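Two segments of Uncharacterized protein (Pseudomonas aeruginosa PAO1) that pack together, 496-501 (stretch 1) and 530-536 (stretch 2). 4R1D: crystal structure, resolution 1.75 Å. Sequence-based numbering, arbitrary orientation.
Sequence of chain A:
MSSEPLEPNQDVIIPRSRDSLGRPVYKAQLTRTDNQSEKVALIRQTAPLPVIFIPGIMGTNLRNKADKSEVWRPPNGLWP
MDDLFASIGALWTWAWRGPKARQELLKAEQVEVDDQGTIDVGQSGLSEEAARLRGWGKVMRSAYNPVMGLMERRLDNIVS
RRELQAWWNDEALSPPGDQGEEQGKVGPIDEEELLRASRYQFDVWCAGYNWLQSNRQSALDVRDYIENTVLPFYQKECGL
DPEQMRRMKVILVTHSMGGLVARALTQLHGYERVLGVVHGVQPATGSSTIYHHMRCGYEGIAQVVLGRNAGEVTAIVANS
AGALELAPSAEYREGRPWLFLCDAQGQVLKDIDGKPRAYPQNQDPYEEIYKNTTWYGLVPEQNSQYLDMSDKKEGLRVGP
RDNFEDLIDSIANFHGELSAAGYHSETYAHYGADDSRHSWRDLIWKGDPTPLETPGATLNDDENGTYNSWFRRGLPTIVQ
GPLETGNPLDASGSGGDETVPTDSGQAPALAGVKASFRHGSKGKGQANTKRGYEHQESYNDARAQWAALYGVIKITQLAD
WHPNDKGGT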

# COMPACT_ATOMS: atom_id res chain seq x y z
N GLY A 496 -9.78 -21.27 5.28
CA GLY A 496 -9.58 -19.90 5.72
C GLY A 496 -10.65 -18.99 5.15
O GLY A 496 -11.83 -19.38 5.09
N ASP A 497 -10.26 -17.80 4.73
CA ASP A 497 -11.22 -16.86 4.15
C ASP A 497 -10.79 -16.41 2.75
O ASP A 497 -11.25 -15.39 2.27
CB ASP A 497 -11.41 -15.65 5.08
CG ASP A 497 -10.18 -14.76 5.15
OD1 ASP A 497 -9.23 -15.01 4.37
OD2 ASP A 497 -10.15 -13.81 5.96
N GLU A 498 -9.92 -17.21 2.12
CA GLU A 498 -9.37 -16.97 0.78
C GLU A 498 -8.00 -16.31 0.86
O GLU A 498 -7.11 -16.61 0.07
CB GLU A 498 -10.29 -16.13 -0.12
CG GLU A 498 -11.70 -16.68 -0.25
CD GLU A 498 -12.03 -17.13 -1.64
OE1 GLU A 498 -11.62 -16.45 -2.61
OE2 GLU A 498 -12.72 -18.17 -1.75
N THR A 499 -7.82 -15.43 1.84
CA THR A 499 -6.56 -14.71 1.99
C THR A 499 -5.79 -15.10 3.25
O THR A 499 -4.57 -15.18 3.23
CB THR A 499 -6.76 -13.19 1.96
OG1 THR A 499 -7.03 -12.79 0.62
CG2 THR A 499 -5.51 -12.47 2.45
N VAL A 500 -6.52 -15.33 4.34
CA VAL A 500 -5.92 -15.72 5.62
C VAL A 500 -6.28 -17.17 5.95
O VAL A 500 -7.43 -17.48 6.21
CB VAL A 500 -6.42 -14.79 6.75
CG1 VAL A 500 -5.87 -15.22 8.13
CG2 VAL A 500 -6.03 -13.33 6.44
N PRO A 501 -5.28 -18.07 5.92
CA PRO A 501 -5.58 -19.46 6.30
C PRO A 501 -6.01 -19.50 7.75
O PRO A 501 -5.57 -18.69 8.55
CB PRO A 501 -4.22 -20.16 6.15
CG PRO A 501 -3.53 -19.36 5.08
CD PRO A 501 -3.93 -17.93 5.35
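Stretch 2 (530-536) KRGYEHQ

This is a small, largely polar loop-on-loop contact, burying 326 Å² over both sides and centred on two hydrogen bonds between D497 and H535. Neither stretch forms regular helix or strand, so no crossing angle applies; the register rests on one close approach, D497 CA to E534 CA at 4.8 Å. Stretch 2 starts far off, with K530 out of reach, and comes in along an extended backbone (psi 141 to 165° from R531 to Y533, 148° at E534) before turning at H535 (phi/psi -52/-56).

There, H535 N donates to D497 O (2.9 Å, 142°), and H535 ND1 donates to D497 OD2 (2.8 Å, 158°), which lies at the ring edge near its plane. The other carboxylate oxygen, D497 OD1, accepts from T499 N (2.9 Å) and V500 N (2.7 Å), so one side chain both braces its own loop and holds the imidazole. T499 CB sits over one ring face, 4.0 Å from the H535 centroid and 27° off the normal, while V500 CG2 lies 3.5 Å from H535 CE1.

Before this turn, E534 CA stands 3.5 Å from D497 O, a CA-H...O contact, and E534 CG packs 3.8 Å from E498 CG. One water bridges G496 O and Y533 O, donating to both at 2.9 Å.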

# COMPACT_ATOMS: atom_id res chain seq x y z
N LYS A 530 -24.03 -20.26 7.70
CA LYS A 530 -23.71 -19.85 6.34
C LYS A 530 -22.25 -20.15 6.02
O LYS A 530 -21.41 -20.19 6.92
CB LYS A 530 -23.97 -18.36 6.14
CG LYS A 530 -25.42 -17.95 6.33
CD LYS A 530 -26.34 -18.63 5.33
CE LYS A 530 -27.75 -18.06 5.39
NZ LYS A 530 -28.33 -18.17 6.76
N ARG A 531 -21.94 -20.33 4.75
CA ARG A 531 -20.55 -20.49 4.32
C ARG A 531 -19.73 -19.31 4.85
O ARG A 531 -20.23 -18.18 4.88
CB ARG A 531 -20.47 -20.50 2.78
CG ARG A 531 -19.06 -20.69 2.20
CD ARG A 531 -19.06 -20.39 0.70
NE ARG A 531 -17.81 -20.81 0.06
CZ ARG A 531 -17.36 -20.34 -1.10
NH1 ARG A 531 -18.06 -19.43 -1.77
NH2 ARG A 531 -16.22 -20.80 -1.60
N GLY A 532 -18.50 -19.58 5.30
CA GLY A 532 -17.64 -18.53 5.81
C GLY A 532 -17.42 -17.46 4.76
O GLY A 532 -17.41 -17.74 3.57
N TYR A 533 -17.25 -16.22 5.21
CA TYR A 533 -17.13 -15.09 4.30
C TYR A 533 -15.75 -15.01 3.66
O TYR A 533 -14.81 -15.67 4.10
CB TYR A 533 -17.45 -13.78 5.04
CG TYR A 533 -16.89 -13.71 6.44
CD1 TYR A 533 -15.53 -13.50 6.66
CD2 TYR A 533 -17.72 -13.87 7.55
CE1 TYR A 533 -15.01 -13.44 7.96
CE2 TYR A 533 -17.21 -13.82 8.84
CZ TYR A 533 -15.86 -13.61 9.04
OH TYR A 533 -15.35 -13.57 10.32
N GLU A 534 -15.65 -14.21 2.61
CA GLU A 534 -14.39 -13.95 1.92
C GLU A 534 -13.71 -12.76 2.59
O GLU A 534 -14.37 -11.86 3.10
CB GLU A 534 -14.68 -13.66 0.44
CG GLU A 534 -13.45 -13.35 -0.42
CD GLU A 534 -13.05 -11.89 -0.36
OE1 GLU A 534 -13.94 -11.02 -0.28
OE2 GLU A 534 -11.82 -11.62 -0.38
N HIS A 535 -12.38 -12.77 2.58
CA HIS A 535 -11.57 -11.78 3.29
C HIS A 535 -11.91 -10.32 2.99
O HIS A 535 -12.17 -9.53 3.89
CB HIS A 535 -10.08 -12.03 2.97
CG HIS A 535 -9.14 -11.18 3.77
ND1 HIS A 535 -8.79 -11.49 5.07
CD2 HIS A 535 -8.45 -10.06 3.45
CE1 HIS A 535 -7.94 -10.58 5.52
NE2 HIS A 535 -7.71 -9.70 4.55
N GLN A 536 -11.88 -9.96 1.71
CA GLN A 536 -11.96 -8.57 1.32
C GLN A 536 -13.29 -7.98 1.73
O GLN A 536 -13.36 -6.81 2.13
CB GLN A 536 -11.83 -8.45 -0.19
CG GLN A 536 -11.95 -7.02 -0.66
CD GLN A 536 -10.76 -6.20 -0.23
OE1 GLN A 536 -10.81 -5.48 0.78
NE2 GLN A 536 -9.67 -6.32 -0.98
O HOH W 1 -14.34 -18.04 5.69
O HOH W 2 -9.54 -13.01 -0.59